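Local coordinates for protein citrinin polyketide synthase (Monascus purpureus, PDB 5MPT) that builds the polyketide precursor of the mycotoxin citrinin, the part described here being its C-methylation (CMeT) domain with S-adenosyl-L-homocysteine bound, at residues L283-V288 with L312-T317; D363-T368 with Q375-A380. All coordinates share one frame; numbering follows the deposited sequence.

Overall arrangement
Contacts 1 and 2 are successive parts of one mixed sheet, their centres about 11 Å apart, and strand 309-316 of contact 1 lies beside strand 375-381 of contact 2. L313 N to I378 O, 2.7 Å, is a probable backbone hydrogen bond between them, and the carboxamides of N286 and Q375 are joined by another. Contact 1 borders the active site: T285, N286 and C287 line the S-adenosyl-L-homocysteine pocket, and E315 is an active-site residue. Contact 2 holds one of the sheet's two outer strands, 361-364, yet it is not remote, since the side chain of I378 comes within about 4 Å of that of E315 and that of Q375 within about 8 Å of the ligand.

Contact 1: L283-V288 with L312-T317. With SAH (S-adenosyl-L-homocysteine), chain B; EDO (1,2-ethanediol), chain D.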
loop_
_atom_site.group_PDB
_atom_site.type_symbol
_atom_site.label_atom_id
_atom_site.label_comp_id
_atom_site.label_asym_id
_atom_site.label_seq_id
_atom_site.Cartn_x
_atom_site.Cartn_y
_atom_site.Cartn_z
ATOM N N LEU A 283 3.911 5.818 -12.517
ATOM C CA LEU A 283 3.620 5.884 -11.091
ATOM C C LEU A 283 2.789 4.675 -10.689
ATOM O O LEU A 283 1.874 4.307 -11.417
ATOM C CB LEU A 283 2.853 7.170 -10.787
ATOM C CG LEU A 283 3.570 8.491 -11.074
ATOM C CD1 LEU A 283 2.716 9.669 -10.631
ATOM C CD2 LEU A 283 4.930 8.538 -10.415
ATOM N N ALA A 284 3.082 4.074 -9.517
ATOM C CA ALA A 284 2.383 2.845 -9.110
ATOM C C ALA A 284 2.472 2.756 -7.588
ATOM O O ALA A 284 3.504 2.340 -7.047
ATOM C CB ALA A 284 2.980 1.617 -9.782
ATOM N N THR A 285 1.381 3.108 -6.920
ATOM C CA THR A 285 1.338 3.152 -5.463
ATOM C C THR A 285 0.585 1.935 -4.965
ATOM O O THR A 285 -0.636 1.853 -5.124
ATOM C CB THR A 285 0.677 4.441 -4.988
ATOM O OG1 THR A 285 1.479 5.547 -5.407
ATOM C CG2 THR A 285 0.443 4.442 -3.464
ATOM N N ASN A 286 1.348 0.989 -4.384
ATOM C CA ASN A 286 0.846 -0.177 -3.651
ATOM C C ASN A 286 -0.144 -0.989 -4.466
ATOM O O ASN A 286 -1.128 -1.533 -3.945
ATOM C CB ASN A 286 0.294 0.250 -2.301
ATOM C CG ASN A 286 1.405 0.374 -1.296
ATOM O OD1 ASN A 286 2.252 -0.534 -1.183
ATOM N ND2 ASN A 286 1.479 1.495 -0.607
ATOM N N CYS A 287 0.163 -1.141 -5.726
ATOM C CA CYS A 287 -0.618 -1.979 -6.618
ATOM C C CYS A 287 0.195 -3.089 -7.256
ATOM O O CYS A 287 -0.347 -4.178 -7.482
ATOM C CB CYS A 287 -1.279 -1.136 -7.715
ATOM S SG CYS A 287 -0.057 -0.208 -8.698
ATOM N N VAL A 288 1.479 -2.876 -7.531
ATOM C CA VAL A 288 2.219 -3.909 -8.252
ATOM C C VAL A 288 2.408 -5.149 -7.358
ATOM O O VAL A 288 2.405 -6.285 -7.841
ATOM C CB VAL A 288 3.547 -3.341 -8.788
ATOM C CG1 VAL A 288 4.392 -4.448 -9.422
ATOM C CG2 VAL A 288 3.294 -2.225 -9.829
ATOM N N LEU A 312 8.353 4.696 -10.882
ATOM C CA LEU A 312 8.383 5.133 -9.490
ATOM C C LEU A 312 7.337 4.330 -8.736
ATOM O O LEU A 312 6.141 4.620 -8.818
ATOM C CB LEU A 312 8.135 6.630 -9.364
ATOM C CG LEU A 312 8.355 7.146 -7.948
ATOM C CD1 LEU A 312 9.802 7.044 -7.521
ATOM C CD2 LEU A 312 7.954 8.597 -7.882
ATOM N N LEU A 313 7.810 3.326 -8.015
ATOM C CA LEU A 313 6.966 2.578 -7.093
ATOM C C LEU A 313 6.843 3.297 -5.756
ATOM O O LEU A 313 7.801 3.899 -5.245
ATOM C CB LEU A 313 7.548 1.193 -6.842
ATOM C CG LEU A 313 7.625 0.241 -8.013
ATOM C CD1 LEU A 313 8.568 -0.893 -7.679
ATOM C CD2 LEU A 313 6.235 -0.318 -8.324
ATOM N N LEU A 314 5.650 3.239 -5.188
ATOM C CA LEU A 314 5.448 3.533 -3.776
ATOM C C LEU A 314 4.938 2.229 -3.205
ATOM O O LEU A 314 3.812 1.831 -3.511
ATOM C CB LEU A 314 4.453 4.672 -3.558
ATOM C CG LEU A 314 4.493 5.323 -2.168
ATOM C CD1 LEU A 314 3.641 6.581 -2.139
ATOM C CD2 LEU A 314 4.044 4.380 -1.074
ATOM N N GLU A 315 5.789 1.528 -2.459
ATOM C CA GLU A 315 5.473 0.189 -1.985
ATOM C C GLU A 315 5.723 0.055 -0.504
ATOM O O GLU A 315 6.734 0.533 0.021
ATOM C CB GLU A 315 6.306 -0.868 -2.721
ATOM C CG GLU A 315 5.744 -1.240 -4.047
ATOM C CD GLU A 315 4.559 -2.167 -3.922
ATOM O OE1 GLU A 315 4.368 -2.770 -2.831
ATOM O OE2 GLU A 315 3.801 -2.272 -4.904
ATOM N N MET A 316 4.790 -0.612 0.165
ATOM C CA MET A 316 4.985 -0.994 1.550
ATOM C C MET A 316 6.004 -2.124 1.602
ATOM O O MET A 316 5.778 -3.202 1.048
ATOM C CB MET A 316 3.657 -1.422 2.153
ATOM C CG MET A 316 3.774 -1.669 3.631
ATOM S SD MET A 316 2.192 -1.777 4.483
ATOM C CE MET A 316 1.913 -0.054 4.929
ATOM N N THR A 317 7.136 -1.863 2.242
ATOM C CA THR A 317 8.275 -2.763 2.198
ATOM C C THR A 317 8.425 -3.567 3.484
ATOM O O THR A 317 9.222 -4.506 3.524
ATOM C CB THR A 317 9.543 -1.941 1.898
ATOM O OG1 THR A 317 9.537 -0.750 2.704
ATOM C CG2 THR A 317 9.570 -1.549 0.440
HETATM N N SAH B . -3.061 3.487 -5.507
HETATM C CA SAH B . -4.234 3.040 -4.698
HETATM C CB SAH B . -3.955 2.395 -3.346
HETATM C CG SAH B . -3.435 0.970 -3.413
HETATM S SD SAH B . -4.892 -0.110 -3.629
HETATM C C SAH B . -5.131 4.287 -4.454
HETATM O O SAH B . -6.393 3.952 -4.291
HETATM O OXT SAH B . -4.719 5.417 -4.379
HETATM C "C5'" SAH B . -4.389 -1.181 -5.001
HETATM C "C4'" SAH B . -5.025 -0.679 -6.281
HETATM O "O4'" SAH B . -4.469 -1.501 -7.330
HETATM C "C3'" SAH B . -6.550 -0.832 -6.362
HETATM O "O3'" SAH B . -7.061 0.377 -6.915
HETATM C "C2'" SAH B . -6.740 -2.033 -7.305
HETATM O "O2'" SAH B . -7.926 -1.933 -8.090
HETATM C "C1'" SAH B . -5.505 -1.907 -8.189
HETATM N N9 SAH B . -5.072 -3.127 -8.860
HETATM C C8 SAH B . -5.037 -4.402 -8.361
HETATM N N7 SAH B . -4.641 -5.306 -9.224
HETATM C C5 SAH B . -4.404 -4.574 -10.380
HETATM C C6 SAH B . -3.967 -4.942 -11.667
HETATM N N6 SAH B . -3.714 -6.203 -12.041
HETATM N N1 SAH B . -3.831 -3.964 -12.582
HETATM C C2 SAH B . -4.112 -2.704 -12.234
HETATM N N3 SAH B . -4.525 -2.232 -11.058
HETATM C C4 SAH B . -4.658 -3.228 -10.166
HETATM C C1 EDO D . 7.114 -8.852 3.504
HETATM O O1 EDO D . 8.060 -9.650 2.788
HETATM C C2 EDO D . 7.714 -7.462 3.646
HETATM O O2 EDO D . 9.098 -7.611 3.986
HETATM O O HOH W 1 3.103 -0.580 -6.739
#
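N286 and M316 meet where two parallel strands, 283-285 and 312-316, end beside each other; the strand axes are 4.7 Å apart and only 5° from parallel. The N286 side chain adds a bond beyond the last backbone pair. Its CB has the ligand CG and L314 O as neighbours, both at packing distance. CG lies anti to the carbonyl carbon (chi1 -83°), and from it the amide splits. OD1 accepts from M316 N at 2.9 Å, in the carbonyl plane and on a lone pair, extending the strand pairing through a side chain. ND2 passes L314 CD2 at 3.9 Å and donates to Q375 OE1. The N286 backbone is held as well, its N donating 2.7 Å to L314 O.

Upstream, L314 N donates to A284 O in a nearly straight bond. On one face T285 and L314 lie side by side, T285 OG1 touching L314 CB while bonded to T220. The V288 and L313 side chains cross at about a right angle, CG2 of V288 on CD2 of L313.

E315 curls back through a bend at chi2 (-77°). OE1 lies 3.5 Å from N286 OD1, two acceptors that do not bond, and is hydrogen-bonded to H289 ND1; OE2 takes a 2.6 Å bond from a water that also donates to A284 O and accepts from V288 N. T285 O receives the ligand amino N at 2.9 Å. S-adenosyl-L-homocysteine at the carboxyl ends of parallel strands is characteristic of the Rossmann-like fold of S-adenosylmethionine-dependent methyltransferases; here E315 and H289 are active-site residues.

Contact 2: D363-T368 with Q375-A380; sequences DWTEGT and QRLIIA
T365 and R376, with 70 Å² each covered by the other segment, lie at the loop end of a beta hairpin whose strand 361-364 is an outer strand of the methyltransferase sheet, with 375-381 next inside it. The regular antiparallel pairing is confined to D363 and W364: D363 and I379 exchange two backbone bonds, I379 N to D363 O being 2.9 Å, and W364 faces I378 as a non-hydrogen-bonded pair. T365 N still reaches L377 O, but the next backbone link is replaced by a side chain, T365 OG1 accepting from L377 N at 3.0 Å in a bent bond. The hydroxyl stands between the backbone N and the carbonyl carbon (chi1 53°), and a water joins it to Q375 O. T365 CG2 lies against L377 CB.

W364, also heavily covered, meets R376 obliquely. Its CD1 comes within 3.3 Å of R376 CD, and the ring and guanidinium planes are 61° apart, NE1 lying over one face of the guanidinium. W364 CB rests on I378 CG1, while the indole also touches A347 and K351 of helix 347-356. On the face of D363 and I379, D363 CB packs on I379 CG2, and helix 14-26 contributes F21 to both residues and K25 as a salt-bridge partner of D363.

R376 runs extended from CG to NE past T365, its CD 3.4 Å from T365 O. NH2 is hydrogen-bonded to N373 OD1. NH1 donates 2.8 Å to T365 O on a lone pair, the oxygen only 4° out of the guanidinium plane, and also donates to a water that accepts from G367 N.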
loop_
_atom_site.group_PDB
_atom_site.type_symbol
_atom_site.label_atom_id
_atom_site.label_comp_id
_atom_site.label_asym_id
_atom_site.label_seq_id
_atom_site.Cartn_x
_atom_site.Cartn_y
_atom_site.Cartn_z
ATOM N N ASP A 363 16.956 2.584 -7.223
ATOM C CA ASP A 363 17.269 3.288 -5.982
ATOM C C ASP A 363 15.995 3.357 -5.142
ATOM O O ASP A 363 14.886 3.093 -5.630
ATOM C CB ASP A 363 17.841 4.678 -6.288
ATOM C CG ASP A 363 18.655 5.279 -5.119
ATOM O OD1 ASP A 363 18.742 4.667 -4.033
ATOM O OD2 ASP A 363 19.239 6.374 -5.312
ATOM N N TRP A 364 16.136 3.696 -3.858
ATOM C CA TRP A 364 14.934 3.874 -3.045
ATOM C C TRP A 364 15.210 4.801 -1.879
ATOM O O TRP A 364 16.360 5.061 -1.527
ATOM C CB TRP A 364 14.372 2.556 -2.514
ATOM C CG TRP A 364 15.361 1.704 -1.786
ATOM C CD1 TRP A 364 15.693 1.762 -0.459
ATOM C CD2 TRP A 364 16.131 0.646 -2.348
ATOM N NE1 TRP A 364 16.640 0.812 -0.171
ATOM C CE2 TRP A 364 16.919 0.107 -1.316
ATOM C CE3 TRP A 364 16.244 0.107 -3.639
ATOM C CZ2 TRP A 364 17.801 -0.948 -1.532
ATOM C CZ3 TRP A 364 17.118 -0.930 -3.845
ATOM C CH2 TRP A 364 17.883 -1.449 -2.796
ATOM N N THR A 365 14.123 5.330 -1.317
ATOM C CA THR A 365 14.200 6.202 -0.157
ATOM C C THR A 365 14.651 5.418 1.057
ATOM O O THR A 365 14.324 4.230 1.215
ATOM C CB THR A 365 12.843 6.839 0.127
ATOM O OG1 THR A 365 11.854 5.807 0.216
ATOM C CG2 THR A 365 12.456 7.782 -1.000
ATOM N N GLU A 366 15.391 6.110 1.927
ATOM C CA GLU A 366 15.841 5.555 3.186
ATOM C C GLU A 366 16.047 6.691 4.166
ATOM O O GLU A 366 16.185 7.860 3.783
ATOM C CB GLU A 366 17.120 4.731 3.018
ATOM C CG GLU A 366 18.278 5.386 2.360
ATOM C CD GLU A 366 19.283 4.338 1.883
ATOM O OE1 GLU A 366 19.066 3.132 2.161
ATOM O OE2 GLU A 366 20.281 4.711 1.240
ATOM N N GLY A 367 16.086 6.318 5.436
ATOM C CA GLY A 367 16.314 7.276 6.502
ATOM C C GLY A 367 16.687 6.596 7.800
ATOM O O GLY A 367 16.737 5.370 7.903
ATOM N N THR A 368 16.914 7.424 8.820
ATOM C CA THR A 368 17.221 6.920 10.156
ATOM C C THR A 368 15.977 6.648 10.989
ATOM O O THR A 368 16.023 5.814 11.908
ATOM C CB THR A 368 18.124 7.917 10.897
ATOM O OG1 THR A 368 17.389 9.119 11.150
ATOM C CG2 THR A 368 19.356 8.239 10.067
ATOM N N GLN A 375 7.399 2.065 4.269
ATOM C CA GLN A 375 7.201 2.218 2.838
ATOM C C GLN A 375 8.406 2.909 2.253
ATOM O O GLN A 375 9.146 3.615 2.936
ATOM C CB GLN A 375 5.959 3.038 2.493
ATOM C CG GLN A 375 4.740 2.614 3.302
ATOM C CD GLN A 375 3.485 2.670 2.501
ATOM O OE1 GLN A 375 3.319 1.905 1.544
ATOM N NE2 GLN A 375 2.596 3.568 2.841
ATOM N N ARG A 376 8.558 2.729 0.950
ATOM C CA ARG A 376 9.615 3.366 0.205
ATOM C C ARG A 376 9.082 3.815 -1.138
ATOM O O ARG A 376 8.211 3.167 -1.730
ATOM C CB ARG A 376 10.789 2.429 -0.015
ATOM C CG ARG A 376 11.427 1.958 1.241
ATOM C CD ARG A 376 12.714 1.242 0.964
ATOM N NE ARG A 376 13.117 0.480 2.124
ATOM C CZ ARG A 376 13.862 0.940 3.125
ATOM N NH1 ARG A 376 14.344 2.194 3.118
ATOM N NH2 ARG A 376 14.117 0.128 4.155
ATOM N N LEU A 377 9.636 4.923 -1.640
ATOM C CA LEU A 377 9.660 5.142 -3.072
ATOM C C LEU A 377 10.826 4.352 -3.647
ATOM O O LEU A 377 11.955 4.423 -3.153
ATOM C CB LEU A 377 9.806 6.613 -3.437
ATOM C CG LEU A 377 8.728 7.606 -2.997
ATOM C CD1 LEU A 377 9.157 9.046 -3.338
ATOM C CD2 LEU A 377 7.405 7.242 -3.613
ATOM N N ILE A 378 10.547 3.593 -4.684
ATOM C CA ILE A 378 11.530 2.758 -5.361
ATOM C C ILE A 378 11.496 3.204 -6.806
ATOM O O ILE A 378 10.458 3.108 -7.478
ATOM C CB ILE A 378 11.228 1.251 -5.239
ATOM C CG1 ILE A 378 11.091 0.829 -3.779
ATOM C CG2 ILE A 378 12.324 0.421 -5.900
ATOM C CD1 ILE A 378 10.519 -0.592 -3.618
ATOM N N ILE A 379 12.592 3.778 -7.258
ATOM C CA ILE A 379 12.697 4.243 -8.636
ATOM C C ILE A 379 13.496 3.232 -9.435
ATOM O O ILE A 379 14.474 2.650 -8.934
ATOM C CB ILE A 379 13.321 5.662 -8.696
ATOM C CG1 ILE A 379 13.173 6.223 -10.106
ATOM C CG2 ILE A 379 14.813 5.662 -8.275
ATOM C CD1 ILE A 379 13.523 7.722 -10.183
ATOM N N ALA A 380 13.080 3.023 -10.691
ATOM C CA ALA A 380 13.695 2.040 -11.577
ATOM C C ALA A 380 13.748 2.622 -12.988
ATOM O O ALA A 380 12.709 2.899 -13.597
ATOM C CB ALA A 380 12.929 0.727 -11.531
HETATM O O HOH W 2 11.163 5.299 2.885
HETATM O O HOH W 3 15.471 3.397 5.540
#